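Aminotransferase, class I and II (Erwinia tasmaniensis, PDB 5Z0Q) is a class I and II aminotransferase-family protein that carries pyridoxal-5'-phosphate covalently bound in its pocket. Local coordinates at residues Phe85-Gln90 and Pro220-Ser225; Asp204-Asp209 and Leu235-Lys240. One frame throughout, in Å; residues are numbered along the deposited sequence.

Interaction 1. Residues Phe85-Gln90 and Pro220-Ser225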
ATOM      1  N   PHE A  85      16.333 -14.353  17.851  1.00 31.67           N
ATOM      2  CA  PHE A  85      16.853 -15.218  16.804  1.00 31.51           C
ATOM      3  C   PHE A  85      18.367 -15.160  16.658  1.00 33.66           C
ATOM      4  O   PHE A  85      18.908 -15.832  15.774  1.00 34.99           O
ATOM      5  CB  PHE A  85      16.198 -14.873  15.457  1.00 30.79           C
ATOM      6  CG  PHE A  85      14.701 -14.763  15.527  1.00 36.81           C
ATOM      7  CD1 PHE A  85      13.917 -15.891  15.706  1.00 36.05           C
ATOM      8  CD2 PHE A  85      14.078 -13.530  15.419  1.00 36.28           C
ATOM      9  CE1 PHE A  85      12.539 -15.792  15.775  1.00 30.41           C
ATOM     10  CE2 PHE A  85      12.700 -13.425  15.486  1.00 37.40           C
ATOM     11  CZ  PHE A  85      11.930 -14.557  15.664  1.00 31.81           C
ATOM     12  N   GLY A  86      19.061 -14.394  17.497  1.00 35.60           N
ATOM     13  CA  GLY A  86      20.505 -14.288  17.410  1.00 32.93           C
ATOM     14  C   GLY A  86      20.973 -13.761  16.071  1.00 31.49           C
ATOM     15  O   GLY A  86      21.758 -14.414  15.376  1.00 36.02           O
ATOM     16  N   TRP A  87      20.492 -12.579  15.696  1.00 39.40           N
ATOM     17  CA  TRP A  87      20.790 -12.008  14.386  1.00 34.68           C
ATOM     18  C   TRP A  87      20.834 -10.494  14.532  1.00 39.08           C
ATOM     19  O   TRP A  87      19.785  -9.855  14.670  1.00 41.19           O
ATOM     20  CB  TRP A  87      19.742 -12.432  13.360  1.00 29.46           C
ATOM     21  CG  TRP A  87      20.073 -12.046  11.952  1.00 34.12           C
ATOM     22  CD1 TRP A  87      21.317 -11.901  11.412  1.00 28.87           C
ATOM     23  CD2 TRP A  87      19.142 -11.747  10.906  1.00 34.44           C
ATOM     24  NE1 TRP A  87      21.220 -11.534  10.092  1.00 29.08           N
ATOM     25  CE2 TRP A  87      19.895 -11.432   9.757  1.00 32.27           C
ATOM     26  CE3 TRP A  87      17.747 -11.713  10.828  1.00 36.12           C
ATOM     27  CZ2 TRP A  87      19.298 -11.088   8.545  1.00 32.73           C
ATOM     28  CZ3 TRP A  87      17.156 -11.374   9.623  1.00 38.63           C
ATOM     29  CH2 TRP A  87      17.931 -11.066   8.498  1.00 32.97           C
ATOM     30  N   LYS A  88      22.036  -9.922  14.504  1.00 37.49           N
ATOM     31  CA  LYS A  88      22.181  -8.476  14.608  1.00 46.75           C
ATOM     32  C   LYS A  88      21.934  -7.833  13.248  1.00 44.45           C
ATOM     33  O   LYS A  88      22.493  -8.264  12.233  1.00 40.67           O
ATOM     34  CB  LYS A  88      23.567  -8.108  15.143  1.00 44.04           C
ATOM     35  CG  LYS A  88      24.739  -8.674  14.356  1.00 59.04           C
ATOM     36  CD  LYS A  88      26.057  -8.358  15.046  1.00 59.33           C
ATOM     37  CE  LYS A  88      27.247  -8.693  14.162  1.00 52.46           C
ATOM     38  NZ  LYS A  88      27.279  -7.842  12.940  1.00 51.66           N
ATOM     39  N   ILE A  89      21.084  -6.809  13.229  1.00 42.12           N
ATOM     40  CA  ILE A  89      20.622  -6.173  12.001  1.00 33.31           C
ATOM     41  C   ILE A  89      21.189  -4.763  11.934  1.00 33.28           C
ATOM     42  O   ILE A  89      21.104  -4.006  12.909  1.00 33.58           O
ATOM     43  CB  ILE A  89      19.086  -6.146  11.929  1.00 37.88           C
ATOM     44  CG1 ILE A  89      18.528  -7.565  11.859  1.00 39.97           C
ATOM     45  CG2 ILE A  89      18.615  -5.336  10.730  1.00 30.95           C
ATOM     46  CD1 ILE A  89      18.902  -8.285  10.595  1.00 35.82           C
ATOM     47  N   GLN A  90      21.764  -4.411  10.785  1.00 38.74           N
ATOM     48  CA  GLN A  90      22.135  -3.022  10.554  1.00 35.20           C
ATOM     49  C   GLN A  90      20.908  -2.224  10.120  1.00 35.72           C
ATOM     50  O   GLN A  90      20.090  -2.720   9.339  1.00 38.08           O
ATOM     51  CB  GLN A  90      23.227  -2.923   9.491  1.00 36.49           C
ATOM     52  CG  GLN A  90      24.579  -2.512  10.047  1.00 47.29           C
ATOM     53  CD  GLN A  90      24.963  -3.305  11.280  1.00 35.78           C
ATOM     54  OE1 GLN A  90      25.211  -4.509  11.208  1.00 40.39           O
ATOM     55  NE2 GLN A  90      25.005  -2.633  12.425  1.00 31.35           N
ATOM     56  N   PRO A 220      16.815 -17.462  11.179  1.00 30.22           N
ATOM     57  CA  PRO A 220      16.795 -16.721   9.911  1.00 30.08           C
ATOM     58  C   PRO A 220      17.833 -17.271   8.942  1.00 32.39           C
ATOM     59  O   PRO A 220      18.937 -17.655   9.335  1.00 35.19           O
ATOM     60  CB  PRO A 220      17.123 -15.285  10.334  1.00 26.60           C
ATOM     61  CG  PRO A 220      16.772 -15.225  11.787  1.00 25.13           C
ATOM     62  CD  PRO A 220      17.084 -16.583  12.327  1.00 26.91           C
ATOM     63  N   PHE A 221      17.463 -17.308   7.660  1.00 30.78           N
ATOM     64  CA  PHE A 221      18.368 -17.840   6.648  1.00 27.14           C
ATOM     65  C   PHE A 221      19.648 -17.018   6.565  1.00 28.31           C
ATOM     66  O   PHE A 221      20.750 -17.573   6.479  1.00 35.88           O
ATOM     67  CB  PHE A 221      17.669 -17.884   5.289  1.00 27.35           C
ATOM     68  CG  PHE A 221      18.511 -18.469   4.189  1.00 26.03           C
ATOM     69  CD1 PHE A 221      18.549 -19.837   3.982  1.00 29.99           C
ATOM     70  CD2 PHE A 221      19.262 -17.651   3.360  1.00 31.00           C
ATOM     71  CE1 PHE A 221      19.323 -20.382   2.972  1.00 33.26           C
ATOM     72  CE2 PHE A 221      20.039 -18.188   2.347  1.00 30.44           C
ATOM     73  CZ  PHE A 221      20.068 -19.555   2.153  1.00 28.45           C
ATOM     74  N   ALA A 222      19.525 -15.693   6.604  1.00 33.06           N
ATOM     75  CA  ALA A 222      20.681 -14.815   6.481  1.00 31.27           C
ATOM     76  C   ALA A 222      21.568 -14.811   7.720  1.00 29.57           C
ATOM     77  O   ALA A 222      22.608 -14.144   7.706  1.00 34.40           O
ATOM     78  CB  ALA A 222      20.218 -13.392   6.166  1.00 27.02           C
ATOM     79  N   SER A 223      21.193 -15.524   8.780  1.00 32.41           N
ATOM     80  CA  SER A 223      22.012 -15.603   9.982  1.00 32.62           C
ATOM     81  C   SER A 223      22.943 -16.808   9.992  1.00 30.18           C
ATOM     82  O   SER A 223      23.760 -16.930  10.912  1.00 25.37           O
ATOM     83  CB  SER A 223      21.119 -15.640  11.229  1.00 30.67           C
ATOM     84  OG  SER A 223      20.271 -16.776  11.220  1.00 25.73           O
ATOM     85  N   LEU A 224      22.837 -17.698   9.002  1.00 34.11           N
ATOM     86  CA  LEU A 224      23.722 -18.858   8.944  1.00 36.65           C
ATOM     87  C   LEU A 224      25.171 -18.429   8.761  1.00 29.53           C
ATOM     88  O   LEU A 224      26.063 -18.880   9.488  1.00 33.28           O
ATOM     89  CB  LEU A 224      23.290 -19.786   7.808  1.00 30.68           C
ATOM     90  CG  LEU A 224      21.884 -20.375   7.911  1.00 28.79           C
ATOM     91  CD1 LEU A 224      21.534 -21.151   6.651  1.00 27.17           C
ATOM     92  CD2 LEU A 224      21.772 -21.261   9.140  1.00 30.72           C
ATOM     93  N   SER A 225      25.423 -17.557   7.789  1.00 32.01           N
ATOM     94  CA  SER A 225      26.755 -17.033   7.532  1.00 29.51           C
ATOM     95  C   SER A 225      26.612 -15.662   6.889  1.00 31.47           C
ATOM     96  O   SER A 225      25.504 -15.198   6.603  1.00 37.50           O
ATOM     97  CB  SER A 225      27.563 -17.985   6.644  1.00 27.83           C
ATOM     98  OG  SER A 225      26.989 -18.086   5.352  1.00 32.14           O
TER
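Trp87 lays its indole against the start of 220-225, where Pro220, Ala222 and Ser223 each meet a different part of the ring system. With CG anti to the backbone N (chi1 -172°), the ring reaches across to the other segment. Ser223 CB stands over the face of the five-membered ring as a CH-pi contact, 4.0 Å from its centroid and 24° off the normal. The benzo half takes up the rest. Pro220 CB sits on the same side of the indole, offset toward the rim and 3.7 Å from Trp87 CE3. The methyl of Ala222 meets the far corner, its CB 3.4 Å from Trp87 CZ2. Behind the indole, Ile89 CD1 lies over the centre of the opposite face, so the ring is sandwiched between its own segment and 220-225. Phe85 adds a second, smaller touch through its CB, which rests 3.7 Å from Pro220 CD. Its ring leads away from the segment and packs edge-to-face with His218. Between the two aromatic residues, Gly86 turns the chain with a positive phi.

What presents the partners to Trp87 is the 3-10 turn of 221-223, closed by a backbone hydrogen bond from Ser223 N to Pro220 O at 3.2 Å, with the CB of Ser223 facing the indole. The contact illustrates how apolar groups of two loops, far apart in sequence, can bury an aromatic side chain without a polar bond between them. Here it joins the loop between helix 71-83 and strand 94-97 to the loop before helix 226-229. Trp87 and Ala222 also touch Thr234 of strand 232-236, Ile89 reaches back to helix 71-83, and Phe221 and Leu224 pack on helix 184-197.

Interaction 2. Residues Asp204-Asp209 and Leu235-Lys240; sequences DEIHCD and LMSPSK. With PLP (pyridoxal-5'-phosphate), chain M.
Asp204 and Leu235 form a parallel bridge, their CA atoms 5.0 Å apart, and Glu205 N continues it with a hydrogen bond of 2.9 Å to Leu235 O (155° at the hydrogen), before a type I beta turn from Glu205 to Cys208 bends 204-209 round, with Ile206 and His207 at its middle. Beyond the bridge the contact passes to side chains. Ile206 is central: with CG1 anti to the backbone N (chi1 176°), its CD1 packs 3.6 Å from Ser237 CB while CG1 crosses the Lys240 chain at about a right angle. Its other branch faces the cofactor, CG2 lying over the pyridine face, 3.4 Å from PLP C2. Lys240 bends at its last two torsions to bring NZ into a covalent bond with PLP C4A; the same nitrogen is hydrogen-bonded to Tyr66 of the second subunit. His207 crosses the Lys240 chain at a slant, NE2 3.3 Å from Lys240 CD, and turns its ring edge to the cofactor with CE1 3.1 Å from PLP O3. At the other end of the pyridine, Asp204 OD2 stands 3.0 Å from PLP N1, and the aspartate's OD1 also takes a weak bond from Ile206 N. An ST turn shapes the approach to the lysine: Ser237 OG accepts from Ser239 N and Ser239 OG, and donates to Ala249 O. An aspartate at the ring nitrogen, at the end of one strand, and a lysine joined to C4A, on the loop after its parallel neighbour, are the hallmark of the PLP site in fold-type I enzymes.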
ATOM      1  N   ASP A 204      10.705 -16.099   3.234  1.00 30.65           N
ATOM      2  CA  ASP A 204       9.480 -15.565   3.820  1.00 30.57           C
ATOM      3  C   ASP A 204       9.365 -16.100   5.241  1.00 29.05           C
ATOM      4  O   ASP A 204       9.113 -17.292   5.446  1.00 33.16           O
ATOM      5  CB  ASP A 204       8.266 -15.955   2.980  1.00 36.72           C
ATOM      6  CG  ASP A 204       7.012 -15.181   3.357  1.00 39.22           C
ATOM      7  OD1 ASP A 204       6.813 -14.895   4.556  1.00 45.26           O
ATOM      8  OD2 ASP A 204       6.220 -14.858   2.447  1.00 46.14           O
ATOM      9  N   GLU A 205       9.545 -15.219   6.223  1.00 33.29           N
ATOM     10  CA  GLU A 205       9.547 -15.632   7.620  1.00 35.17           C
ATOM     11  C   GLU A 205       8.451 -14.908   8.394  1.00 33.04           C
ATOM     12  O   GLU A 205       8.694 -14.368   9.478  1.00 37.07           O
ATOM     13  CB  GLU A 205      10.926 -15.381   8.234  1.00 30.00           C
ATOM     14  CG  GLU A 205      12.065 -15.910   7.363  1.00 28.58           C
ATOM     15  CD  GLU A 205      13.431 -15.780   8.008  1.00 36.23           C
ATOM     16  OE1 GLU A 205      14.376 -16.439   7.521  1.00 32.12           O
ATOM     17  OE2 GLU A 205      13.563 -15.026   8.996  1.00 39.11           O
ATOM     18  N   ILE A 206       7.237 -14.902   7.839  1.00 30.02           N
ATOM     19  CA  ILE A 206       6.122 -14.209   8.476  1.00 30.12           C
ATOM     20  C   ILE A 206       5.649 -14.955   9.719  1.00 27.15           C
ATOM     21  O   ILE A 206       5.179 -14.335  10.680  1.00 38.95           O
ATOM     22  CB  ILE A 206       4.982 -14.011   7.456  1.00 32.90           C
ATOM     23  CG1 ILE A 206       3.757 -13.370   8.110  1.00 40.90           C
ATOM     24  CG2 ILE A 206       4.603 -15.332   6.821  1.00 34.59           C
ATOM     25  CD1 ILE A 206       4.001 -11.981   8.637  1.00 46.02           C
ATOM     26  N   HIS A 207       5.775 -16.280   9.736  1.00 31.62           N
ATOM     27  CA  HIS A 207       5.319 -17.097  10.853  1.00 26.97           C
ATOM     28  C   HIS A 207       6.401 -17.346  11.897  1.00 24.48           C
ATOM     29  O   HIS A 207       6.231 -18.229  12.744  1.00 23.39           O
ATOM     30  CB  HIS A 207       4.784 -18.438  10.345  1.00 22.61           C
ATOM     31  CG  HIS A 207       3.569 -18.319   9.480  1.00 26.00           C
ATOM     32  ND1 HIS A 207       3.640 -18.154   8.113  1.00 30.07           N
ATOM     33  CD2 HIS A 207       2.250 -18.340   9.788  1.00 23.70           C
ATOM     34  CE1 HIS A 207       2.418 -18.077   7.617  1.00 24.02           C
ATOM     35  NE2 HIS A 207       1.557 -18.188   8.612  1.00 20.40           N
ATOM     36  N   CYS A 208       7.499 -16.587  11.867  1.00 25.50           N
ATOM     37  CA  CYS A 208       8.623 -16.864  12.755  1.00 29.58           C
ATOM     38  C   CYS A 208       8.269 -16.690  14.227  1.00 23.67           C
ATOM     39  O   CYS A 208       8.942 -17.273  15.085  1.00 25.96           O
ATOM     40  CB  CYS A 208       9.812 -15.970  12.394  1.00 24.93           C
ATOM     41  SG  CYS A 208       9.512 -14.202  12.608  1.00 45.34           S
ATOM     42  N   ASP A 209       7.236 -15.913  14.542  1.00 27.98           N
ATOM     43  CA  ASP A 209       6.830 -15.715  15.928  1.00 30.34           C
ATOM     44  C   ASP A 209       5.901 -16.806  16.444  1.00 29.86           C
ATOM     45  O   ASP A 209       5.610 -16.828  17.645  1.00 29.90           O
ATOM     46  CB  ASP A 209       6.140 -14.356  16.095  1.00 25.93           C
ATOM     47  CG  ASP A 209       7.082 -13.187  15.883  1.00 35.34           C
ATOM     48  OD1 ASP A 209       8.291 -13.340  16.153  1.00 35.10           O
ATOM     49  OD2 ASP A 209       6.610 -12.112  15.453  1.00 37.96           O
ATOM     50  N   LEU A 235      11.932 -11.449   4.603  1.00 24.72           N
ATOM     51  CA  LEU A 235      10.626 -10.811   4.733  1.00 28.57           C
ATOM     52  C   LEU A 235      10.026 -11.171   6.086  1.00 28.97           C
ATOM     53  O   LEU A 235       9.821 -12.353   6.383  1.00 27.56           O
ATOM     54  CB  LEU A 235       9.693 -11.241   3.601  1.00 26.33           C
ATOM     55  CG  LEU A 235      10.109 -10.856   2.180  1.00 25.08           C
ATOM     56  CD1 LEU A 235       9.150 -11.456   1.166  1.00 26.29           C
ATOM     57  CD2 LEU A 235      10.168  -9.347   2.029  1.00 24.83           C
ATOM     58  N   MET A 236       9.744 -10.154   6.899  1.00 23.32           N
ATOM     59  CA  MET A 236       9.175 -10.354   8.224  1.00 25.67           C
ATOM     60  C   MET A 236       8.125  -9.285   8.495  1.00 28.42           C
ATOM     61  O   MET A 236       8.148  -8.199   7.912  1.00 29.31           O
ATOM     62  CB  MET A 236      10.254 -10.327   9.312  1.00 34.46           C
ATOM     63  CG  MET A 236      11.218 -11.499   9.253  1.00 41.03           C
ATOM     64  SD  MET A 236      12.547 -11.358  10.457  1.00 63.66           S
ATOM     65  CE  MET A 236      13.243  -9.773   9.997  1.00 44.03           C
ATOM     66  N   SER A 237       7.203  -9.609   9.405  1.00 31.39           N
ATOM     67  CA  SER A 237       6.087  -8.734   9.744  1.00 33.08           C
ATOM     68  C   SER A 237       5.344  -9.260  10.965  1.00 28.81           C
ATOM     69  O   SER A 237       5.321 -10.474  11.205  1.00 35.25           O
ATOM     70  CB  SER A 237       5.127  -8.609   8.559  1.00 31.09           C
ATOM     71  OG  SER A 237       3.914  -7.988   8.941  1.00 27.79           O
ATOM     72  N   PRO A 238       4.736  -8.385  11.769  1.00 31.84           N
ATOM     73  CA  PRO A 238       3.900  -8.862  12.878  1.00 32.03           C
ATOM     74  C   PRO A 238       2.445  -9.034  12.474  1.00 27.73           C
ATOM     75  O   PRO A 238       1.563  -9.105  13.336  1.00 26.88           O
ATOM     76  CB  PRO A 238       4.062  -7.756  13.925  1.00 19.02           C
ATOM     77  CG  PRO A 238       4.219  -6.521  13.099  1.00 21.81           C
ATOM     78  CD  PRO A 238       4.965  -6.931  11.843  1.00 30.06           C
ATOM     79  N   SER A 239       2.186  -9.102  11.165  1.00 23.55           N
ATOM     80  CA  SER A 239       0.810  -9.136  10.675  1.00 23.81           C
ATOM     81  C   SER A 239       0.076 -10.380  11.161  1.00 26.30           C
ATOM     82  O   SER A 239      -1.045 -10.294  11.673  1.00 24.25           O
ATOM     83  CB  SER A 239       0.795  -9.061   9.148  1.00 29.93           C
ATOM     84  OG  SER A 239       1.235  -7.793   8.693  1.00 41.18           O
ATOM     85  N   LYS A 240       0.694 -11.550  11.008  1.00 29.28           N
ATOM     86  CA  LYS A 240       0.056 -12.791  11.424  1.00 23.86           C
ATOM     87  C   LYS A 240       0.307 -13.122  12.886  1.00 24.27           C
ATOM     88  O   LYS A 240      -0.514 -13.805  13.508  1.00 27.70           O
ATOM     89  CB  LYS A 240       0.538 -13.949  10.549  1.00 29.71           C
ATOM     90  CG  LYS A 240       0.236 -13.758   9.080  1.00 33.06           C
ATOM     91  CD  LYS A 240       0.488 -15.029   8.301  1.00 36.02           C
ATOM     92  CE  LYS A 240      -0.701 -15.360   7.423  1.00 36.70           C
ATOM     93  NZ  LYS A 240      -1.047 -14.237   6.510  1.00 39.17           N
TER
HETATM   94  N1  PLP M 401       3.486 -14.827   3.577  1.00 34.00           N
HETATM   95  C2  PLP M 401       2.925 -16.028   3.965  1.00 34.69           C
HETATM   96  C2A PLP M 401       3.695 -17.305   3.796  1.00 34.89           C
HETATM   97  C3  PLP M 401       1.650 -16.055   4.517  1.00 36.53           C
HETATM   98  O3  PLP M 401       1.094 -17.246   4.902  1.00 36.52           O
HETATM   99  C4  PLP M 401       0.938 -14.871   4.676  1.00 42.98           C
HETATM  100  C4A PLP M 401      -0.360 -14.870   5.427  1.00 41.52           C
HETATM  101  C5  PLP M 401       1.506 -13.666   4.279  1.00 44.62           C
HETATM  102  C6  PLP M 401       2.784 -13.649   3.731  1.00 39.34           C
HETATM  103  C5A PLP M 401       0.724 -12.384   4.457  1.00 45.84           C
HETATM  104  O4P PLP M 401       1.180 -11.385   3.572  1.00 42.80           O
HETATM  105  P   PLP M 401       0.316 -10.039   3.385  1.00 47.94           P
HETATM  106  O1P PLP M 401      -1.127 -10.402   3.120  1.00 46.57           O
HETATM  107  O2P PLP M 401       0.855  -9.237   2.223  1.00 41.25           O
HETATM  108  O3P PLP M 401       0.414  -9.227   4.655  1.00 44.89           O

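The segments alternate along the chain, 85-90, 204-209, 220-225 and 235-240, so the two contacts interlock although their centres are about 15 Å apart. Glu205 makes one junction: besides binding Ser203 OG, its OE1 probably accepts a hydrogen bond from Phe221 N at 3.2 Å, tying the turn of interaction 1 to the segment that carries Asp204, Ile206 and His207. Phe85 makes the other, its CZ packing 3.9 Å from Cys208 SG on the same loop. Interaction 2 touches the pyridoxal-5'-phosphate directly, supplying four residues of its pocket, whereas interaction 1 lies further out and reaches the site through 204-209.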